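PDB 1T9F: protein 1d10 from Caenorhabditis elegans, which is of unknown function but folds as a beta-trefoil of three MIR repeats, as in the SDF2-like family, and is made with a signal sequence. Local coordinates for residues S22-H27 against Q38-V43; V29-G34 against H99-A104; F85-H90 against T113-T118. All coordinates share one frame; numbering follows the deposited sequence.

Contact 1: S22-H27 against Q38-V43; sequences SRLHSH and QSVTAV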
# COMPACT_ATOMS: atom_id res chain seq x y z
N SER A 22 9.75 -8.24 0.94
CA SER A 22 8.39 -8.79 0.82
C SER A 22 7.49 -7.88 -0.03
O SER A 22 7.72 -6.67 -0.10
CB SER A 22 7.79 -8.96 2.21
OG SER A 22 7.85 -7.76 2.95
N ARG A 23 6.47 -8.46 -0.66
CA ARG A 23 5.56 -7.70 -1.51
C ARG A 23 4.23 -7.40 -0.84
O ARG A 23 3.65 -8.28 -0.20
CB ARG A 23 5.28 -8.45 -2.81
CG ARG A 23 6.45 -8.54 -3.76
CD ARG A 23 7.36 -9.70 -3.41
NE ARG A 23 8.61 -9.65 -4.16
CZ ARG A 23 8.70 -9.74 -5.49
NH1 ARG A 23 7.60 -9.88 -6.22
NH2 ARG A 23 9.88 -9.68 -6.07
N LEU A 24 3.75 -6.17 -1.00
CA LEU A 24 2.47 -5.76 -0.41
C LEU A 24 1.46 -6.76 -0.96
O LEU A 24 1.47 -7.07 -2.16
CB LEU A 24 2.11 -4.34 -0.82
CG LEU A 24 0.91 -3.75 -0.06
CD1 LEU A 24 1.19 -3.75 1.43
CD2 LEU A 24 0.65 -2.33 -0.54
N HIS A 25 0.55 -7.21 -0.10
CA HIS A 25 -0.34 -8.28 -0.52
C HIS A 25 -1.70 -8.26 0.18
O HIS A 25 -1.85 -7.69 1.27
CB HIS A 25 0.41 -9.58 -0.19
CG HIS A 25 -0.27 -10.85 -0.62
ND1 HIS A 25 -1.16 -11.53 0.19
CD2 HIS A 25 -0.09 -11.63 -1.72
CE1 HIS A 25 -1.50 -12.66 -0.40
NE2 HIS A 25 -0.87 -12.75 -1.55
N SER A 26 -2.69 -8.85 -0.46
CA SER A 26 -4.00 -8.96 0.16
C SER A 26 -4.64 -10.27 -0.29
O SER A 26 -4.10 -10.96 -1.15
CB SER A 26 -4.90 -7.78 -0.17
OG SER A 26 -5.96 -7.75 0.78
N HIS A 27 -5.79 -10.59 0.29
CA HIS A 27 -6.45 -11.86 -0.01
C HIS A 27 -7.80 -11.87 0.67
O HIS A 27 -8.17 -10.90 1.31
CB HIS A 27 -5.56 -12.97 0.52
CG HIS A 27 -4.89 -12.61 1.82
ND1 HIS A 27 -3.74 -13.21 2.26
CD2 HIS A 27 -5.23 -11.70 2.77
CE1 HIS A 27 -3.39 -12.69 3.43
NE2 HIS A 27 -4.28 -11.78 3.76
N GLN A 38 -10.95 -6.77 5.49
CA GLN A 38 -9.97 -7.62 4.80
C GLN A 38 -8.56 -7.20 5.19
O GLN A 38 -8.23 -6.02 5.15
CB GLN A 38 -10.15 -7.50 3.29
CG GLN A 38 -9.43 -8.56 2.49
CD GLN A 38 -9.72 -8.45 1.02
OE1 GLN A 38 -8.88 -7.98 0.23
NE2 GLN A 38 -10.92 -8.85 0.63
N SER A 39 -7.73 -8.17 5.55
CA SER A 39 -6.37 -7.89 5.96
C SER A 39 -5.42 -7.55 4.80
O SER A 39 -5.70 -7.84 3.63
CB SER A 39 -5.79 -9.07 6.73
OG SER A 39 -5.64 -10.21 5.90
N VAL A 40 -4.29 -6.95 5.16
CA VAL A 40 -3.24 -6.58 4.21
C VAL A 40 -1.94 -7.06 4.83
O VAL A 40 -1.70 -6.83 6.01
CB VAL A 40 -3.15 -5.05 4.02
CG1 VAL A 40 -1.91 -4.70 3.19
CG2 VAL A 40 -4.41 -4.54 3.33
N THR A 41 -1.12 -7.74 4.04
CA THR A 41 0.15 -8.25 4.54
C THR A 41 1.25 -8.01 3.51
O THR A 41 1.05 -7.33 2.50
CB THR A 41 0.09 -9.77 4.77
OG1 THR A 41 0.03 -10.43 3.50
CG2 THR A 41 -1.15 -10.14 5.60
N ALA A 42 2.43 -8.57 3.79
CA ALA A 42 3.56 -8.49 2.88
C ALA A 42 4.06 -9.93 2.79
O ALA A 42 4.30 -10.57 3.82
CB ALA A 42 4.63 -7.57 3.42
N VAL A 43 4.23 -10.42 1.57
CA VAL A 43 4.67 -11.80 1.37
C VAL A 43 6.05 -11.99 0.75
O VAL A 43 6.44 -11.28 -0.18
CB VAL A 43 3.65 -12.55 0.49
CG1 VAL A 43 2.31 -12.62 1.21
CG2 VAL A 43 3.48 -11.82 -0.85

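Contact 2: V29-G34 against H99-A104; sequences VKYGSG and HQEVSA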
# COMPACT_ATOMS: atom_id res chain seq x y z
N VAL A 29 -8.86 -12.94 3.37
CA VAL A 29 -8.70 -13.26 4.78
C VAL A 29 -8.94 -11.97 5.54
O VAL A 29 -8.22 -10.99 5.36
CB VAL A 29 -7.27 -13.77 5.09
CG1 VAL A 29 -7.11 -13.99 6.58
CG2 VAL A 29 -7.00 -15.06 4.33
N LYS A 30 -9.96 -11.96 6.40
CA LYS A 30 -10.30 -10.77 7.17
C LYS A 30 -9.68 -10.74 8.56
O LYS A 30 -9.33 -11.78 9.12
CB LYS A 30 -11.83 -10.65 7.29
CG LYS A 30 -12.54 -10.57 5.95
CD LYS A 30 -13.94 -10.00 6.06
CE LYS A 30 -14.56 -9.79 4.68
NZ LYS A 30 -15.88 -9.08 4.74
N TYR A 31 -9.53 -9.54 9.10
CA TYR A 31 -8.97 -9.36 10.43
C TYR A 31 -9.98 -9.84 11.46
O TYR A 31 -11.18 -9.86 11.20
CB TYR A 31 -8.68 -7.88 10.72
CG TYR A 31 -7.47 -7.30 10.01
CD1 TYR A 31 -6.20 -7.85 10.19
CD2 TYR A 31 -7.59 -6.17 9.21
CE1 TYR A 31 -5.07 -7.28 9.59
CE2 TYR A 31 -6.48 -5.59 8.60
CZ TYR A 31 -5.22 -6.15 8.79
OH TYR A 31 -4.12 -5.58 8.20
N GLY A 32 -9.48 -10.22 12.62
CA GLY A 32 -10.33 -10.67 13.70
C GLY A 32 -9.92 -9.88 14.91
O GLY A 32 -9.61 -10.45 15.96
N SER A 33 -9.91 -8.56 14.77
CA SER A 33 -9.52 -7.68 15.87
C SER A 33 -10.01 -6.24 15.73
O SER A 33 -10.96 -5.84 16.41
CB SER A 33 -7.99 -7.69 16.01
OG SER A 33 -7.36 -7.41 14.77
N GLY A 34 -9.38 -5.46 14.86
CA GLY A 34 -9.76 -4.07 14.69
C GLY A 34 -11.10 -3.80 14.04
O GLY A 34 -12.15 -3.86 14.69
N HIS A 99 0.40 0.25 17.00
CA HIS A 99 0.24 0.77 15.65
C HIS A 99 -1.18 0.76 15.12
O HIS A 99 -2.07 0.09 15.66
CB HIS A 99 1.18 0.04 14.69
CG HIS A 99 2.63 0.31 14.95
ND1 HIS A 99 3.11 1.58 15.20
CD2 HIS A 99 3.70 -0.51 15.00
CE1 HIS A 99 4.42 1.53 15.38
NE2 HIS A 99 4.80 0.27 15.26
N GLN A 100 -1.37 1.51 14.05
CA GLN A 100 -2.64 1.67 13.39
C GLN A 100 -2.85 0.56 12.36
O GLN A 100 -1.91 0.12 11.70
CB GLN A 100 -2.66 3.04 12.72
CG GLN A 100 -3.95 3.46 12.05
CD GLN A 100 -3.86 4.89 11.58
OE1 GLN A 100 -3.85 5.83 12.39
NE2 GLN A 100 -3.78 5.08 10.27
N GLU A 101 -4.10 0.11 12.23
CA GLU A 101 -4.46 -0.95 11.30
C GLU A 101 -4.47 -0.48 9.85
O GLU A 101 -4.82 0.66 9.56
CB GLU A 101 -5.86 -1.49 11.64
CG GLU A 101 -6.27 -2.74 10.88
CD GLU A 101 -7.78 -2.97 10.90
OE1 GLU A 101 -8.50 -2.39 10.05
OE2 GLU A 101 -8.26 -3.73 11.77
N VAL A 102 -4.06 -1.37 8.95
CA VAL A 102 -4.06 -1.09 7.53
C VAL A 102 -4.88 -2.22 6.92
O VAL A 102 -4.59 -3.38 7.15
CB VAL A 102 -2.64 -1.06 6.95
CG1 VAL A 102 -2.70 -1.01 5.43
CG2 VAL A 102 -1.89 0.16 7.47
N SER A 103 -5.90 -1.88 6.15
CA SER A 103 -6.76 -2.90 5.57
C SER A 103 -7.02 -2.69 4.09
O SER A 103 -6.56 -1.71 3.50
CB SER A 103 -8.10 -2.90 6.32
OG SER A 103 -8.72 -1.62 6.22
N ALA A 104 -7.76 -3.62 3.49
CA ALA A 104 -8.15 -3.55 2.09
C ALA A 104 -9.66 -3.34 2.23
O ALA A 104 -10.38 -4.23 2.68
CB ALA A 104 -7.86 -4.85 1.38
O HOH W 1 -2.94 -3.91 9.90
O HOH W 2 -6.76 -4.84 13.36

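Contact 3: F85-H90 against T113-T118; sequences FLHSHH and TGDDWT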
# COMPACT_ATOMS: atom_id res chain seq x y z
N PHE A 85 -9.54 -1.36 -1.75
CA PHE A 85 -8.53 -0.31 -1.77
C PHE A 85 -7.69 -0.32 -0.49
O PHE A 85 -8.20 -0.61 0.60
CB PHE A 85 -9.17 1.07 -1.94
CG PHE A 85 -9.54 1.41 -3.36
CD1 PHE A 85 -10.80 1.10 -3.86
CD2 PHE A 85 -8.61 2.02 -4.21
CE1 PHE A 85 -11.14 1.40 -5.18
CE2 PHE A 85 -8.94 2.31 -5.52
CZ PHE A 85 -10.21 2.00 -6.01
N LEU A 86 -6.40 0.01 -0.61
CA LEU A 86 -5.54 0.07 0.56
C LEU A 86 -6.19 1.13 1.45
O LEU A 86 -6.37 2.28 1.02
CB LEU A 86 -4.14 0.51 0.16
CG LEU A 86 -3.09 0.38 1.24
CD1 LEU A 86 -2.92 -1.10 1.63
CD2 LEU A 86 -1.78 0.97 0.74
N HIS A 87 -6.51 0.76 2.67
CA HIS A 87 -7.23 1.64 3.58
C HIS A 87 -6.64 1.74 4.97
O HIS A 87 -5.98 0.82 5.45
CB HIS A 87 -8.66 1.11 3.69
CG HIS A 87 -9.63 2.05 4.34
ND1 HIS A 87 -10.37 2.97 3.63
CD2 HIS A 87 -10.03 2.15 5.63
CE1 HIS A 87 -11.19 3.59 4.46
NE2 HIS A 87 -11.01 3.12 5.68
N SER A 88 -6.87 2.88 5.62
CA SER A 88 -6.43 3.05 6.99
C SER A 88 -7.46 3.84 7.76
O SER A 88 -8.36 4.46 7.18
CB SER A 88 -5.07 3.72 7.09
OG SER A 88 -4.45 3.30 8.30
N HIS A 89 -7.33 3.82 9.08
CA HIS A 89 -8.30 4.48 9.94
C HIS A 89 -7.86 4.36 11.39
O HIS A 89 -6.77 3.87 11.68
CB HIS A 89 -9.65 3.81 9.74
CG HIS A 89 -9.57 2.33 9.52
ND1 HIS A 89 -10.61 1.59 9.01
CD2 HIS A 89 -8.56 1.45 9.75
CE1 HIS A 89 -10.24 0.32 8.93
NE2 HIS A 89 -9.00 0.21 9.37
N HIS A 90 -8.72 4.81 12.30
CA HIS A 90 -8.40 4.78 13.72
C HIS A 90 -8.69 3.47 14.45
O HIS A 90 -9.40 3.46 15.45
CB HIS A 90 -9.10 5.93 14.44
CG HIS A 90 -8.42 7.25 14.29
ND1 HIS A 90 -7.08 7.43 14.57
CD2 HIS A 90 -8.89 8.46 13.90
CE1 HIS A 90 -6.75 8.69 14.36
NE2 HIS A 90 -7.83 9.34 13.96
N THR A 113 -12.27 9.09 1.58
CA THR A 113 -10.98 9.74 1.88
C THR A 113 -9.99 8.83 2.63
O THR A 113 -8.78 9.07 2.61
CB THR A 113 -11.18 11.04 2.71
OG1 THR A 113 -11.79 10.72 3.97
CG2 THR A 113 -12.05 12.02 1.96
N GLY A 114 -10.51 7.80 3.29
CA GLY A 114 -9.65 6.88 4.01
C GLY A 114 -8.75 6.06 3.09
O GLY A 114 -7.83 5.40 3.57
N ASP A 115 -9.02 6.09 1.79
CA ASP A 115 -8.24 5.34 0.82
C ASP A 115 -7.08 6.15 0.23
O ASP A 115 -6.26 5.60 -0.51
CB ASP A 115 -9.12 4.86 -0.35
CG ASP A 115 -10.21 3.88 0.09
OD1 ASP A 115 -9.98 3.11 1.04
OD2 ASP A 115 -11.28 3.87 -0.56
N ASP A 116 -7.02 7.45 0.55
CA ASP A 116 -5.97 8.33 0.02
C ASP A 116 -4.61 8.22 0.71
O ASP A 116 -4.51 8.29 1.94
CB ASP A 116 -6.42 9.80 0.08
CG ASP A 116 -7.53 10.13 -0.91
OD1 ASP A 116 -7.67 9.44 -1.94
OD2 ASP A 116 -8.26 11.12 -0.65
N TRP A 117 -3.56 8.08 -0.10
CA TRP A 117 -2.19 7.99 0.40
C TRP A 117 -1.31 8.99 -0.35
O TRP A 117 -1.36 9.07 -1.58
CB TRP A 117 -1.62 6.59 0.19
CG TRP A 117 -2.36 5.51 0.92
CD1 TRP A 117 -3.51 4.90 0.52
CD2 TRP A 117 -2.01 4.92 2.18
NE1 TRP A 117 -3.90 3.97 1.45
CE2 TRP A 117 -3.00 3.96 2.48
CE3 TRP A 117 -0.96 5.11 3.08
CZ2 TRP A 117 -2.97 3.19 3.64
CZ3 TRP A 117 -0.93 4.34 4.24
CH2 TRP A 117 -1.93 3.39 4.51
N THR A 118 -0.51 9.75 0.39
CA THR A 118 0.39 10.72 -0.21
C THR A 118 1.66 10.01 -0.61
O THR A 118 2.25 9.30 0.20
CB THR A 118 0.74 11.85 0.77
OG1 THR A 118 -0.46 12.52 1.18
CG2 THR A 118 1.67 12.86 0.11
O HOH W 3 -6.23 3.23 -1.68

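Contact 1: S22-H27 against Q38-V43
The imidazole of His25 stands beside Val43, whose CG1 methyl sits over one ring face, 3.8 Å from the ring centroid and 17° off the normal: a CH-pi contact. The two side chains cross at about a right angle. His25 has CG anti to the backbone N (chi1 -176°), which raises the ring alongside Thr41; these two point the same way on the face that also carries Arg23 and Val43. Polar ends there are held from elsewhere, Thr41 OG1 by Gln157 and His25 NE2, weakly, by Asp48. The His27 ring presents its edge to strand 38-43: its NE2 donates to Ser39 OG at 3.0 Å, with the hydroxyl near the ring plane but the N-H clearly bent. Ser39 OG is also hydrogen-bonded to Val29 O.

The backbone beneath is an antiparallel pairing of strands 23-27 and 38-43, within the first MIR repeat of the beta-trefoil. Arg23 with Val43 and His25 with Thr41 are hydrogen-bonded pairs, and Leu24 with Ala42 is a non-hydrogen-bonded pair. His25 N to Thr41 O, at 2.7 Å, is bent to 135° at the hydrogen, whereas the other three backbone bonds are straighter.

On the other face, Leu24 crosses Val40 obliquely and touches it tip to tip, CD1 to CG1 at 3.7 Å; both side chains also pack on Val160 of strand 158-163. Farther along, Ser26 OG lies 2.9 Å from Ser39 O and 3.0 Å from Gln38 OE1, two acceptors competing for one proton. Thr82 OG1 is a further hydrogen-bond partner of Gln38 OE1. At the opposite end, the Ala42 methyl lies 3.3 Å from Ser22 OG, a hydroxyl that bonds to Asp20.

Contact 2: V29-G34 against H99-A104
Tyr31 meets the strand 100-104 with the tip and one edge of its ring. Its OH donates to Val102 O over a very short 2.5 Å, and the carbonyl oxygen lies near the ring plane. The same hydroxyl accepts from a water at 2.7 Å, which in turn accepts from Val102 N at 2.9 Å; the phenol thus engages one residue's backbone directly and through solvent. Val40 N of strand 38-43 is a further, weak partner of this OH. Beside it, the CE2 edge faces Ser103 CB, also near the ring plane, at 3.9 Å.

Glu101 makes the other half of the close packing. With CG anti to the backbone N (chi1 -171°) and an extended chain beyond, it runs antiparallel alongside the tyrosine side chain, bringing its carboxylate beside CD2 and CE2. Carboxylate and ring planes are 21° apart, and the acid comes nearest the ring at 3.6 Å, from Glu101 OE2 to Tyr31 CD2, with CD practically as near.

The loop 32-34 is held more loosely. Gly34 CA comes within 3.3 Å of Glu101 OE2, but the exposed and poorly ordered Ser33 connects through a second water, which receives a bond from Ser33 OG and donates to Glu101 OE2 at 2.5 Å. The 194 Å² buried fits a contact resting mainly on two side chains.

Segment 29-34 reaches strand 100-105 through side chains and water, without pairing with it; Glu101 OE1 is gripped by His89 and Ser35. Strand 85-89 flanks Val102 and Ser103, strand 158-163 packs on Val102, and Tyr31 also touches Ser39.

Contact 3: F85-H90 against T113-T118
His87 holds CG anti to its backbone N (chi1 -168°), while Asp115 places CG anti to its carbonyl carbon (chi1 -63°); these torsions bring the imidazole and carboxylate together. His87 ND1 donates to Asp115 OD1 at 2.6 Å with a nearly straight N-H (168°). The oxygen lies in the imidazole plane, yet the nitrogen approaches from above the carboxylate plane. Gly114 O lies over one face of the same ring and accepts a weak bond from Ser88 N at 3.4 Å, its firmer partner being His136 NE2 of strand 131-136. The other carboxylate oxygen, Asp115 OD2, is held by Ser111 OG and Asp112 N.

Trp117 reaches the strand from another direction. Its NE1 donates to Leu86 O at 3.0 Å; the acceptor lies in the indole plane, but the donor stands above the carbonyl plane. Leu86 crosses the indole at about a right angle and sets CD2 over its face, 3.9 Å from the centroid of the five-membered ring, a CH-pi contact. A water donates to both Leu86 O and Asp115 O, and Leu86 O thus receives the water as well as Trp117 NE1.

The chain from the 3-10 turn 113-115 into strand 117-120 runs roughly perpendicular to strand 85-89 in the second MIR repeat. Strand 100-105 borders it through Val102 and Ser103, and strand 131-136 packs His136 and Leu134 against Trp117.

How the contacts relate
Strands 38-43, 100-105 and 85-89 run as successive neighbours in one antiparallel sheet, and so tie the three contacts together. Contacts 1 and 2 have centres about 11 Å apart and share the seam where Gln38 O lies 3.0 Å from Ala104 N. Contacts 2 and 3, about 12 Å between centres, meet where Ser103 O lies 2.6 Å from His87 N and Glu101 OE1 lies 2.7 Å from His89 NE2. Contacts 1 and 3 are farthest apart, about 15 Å between centres, and touch through apolar side chains: Val40 CG1 is 4.1 Å from Leu86 CD1. Contact 2 joins the first two MIR repeats, whereas contacts 1 and 3 each lie within one.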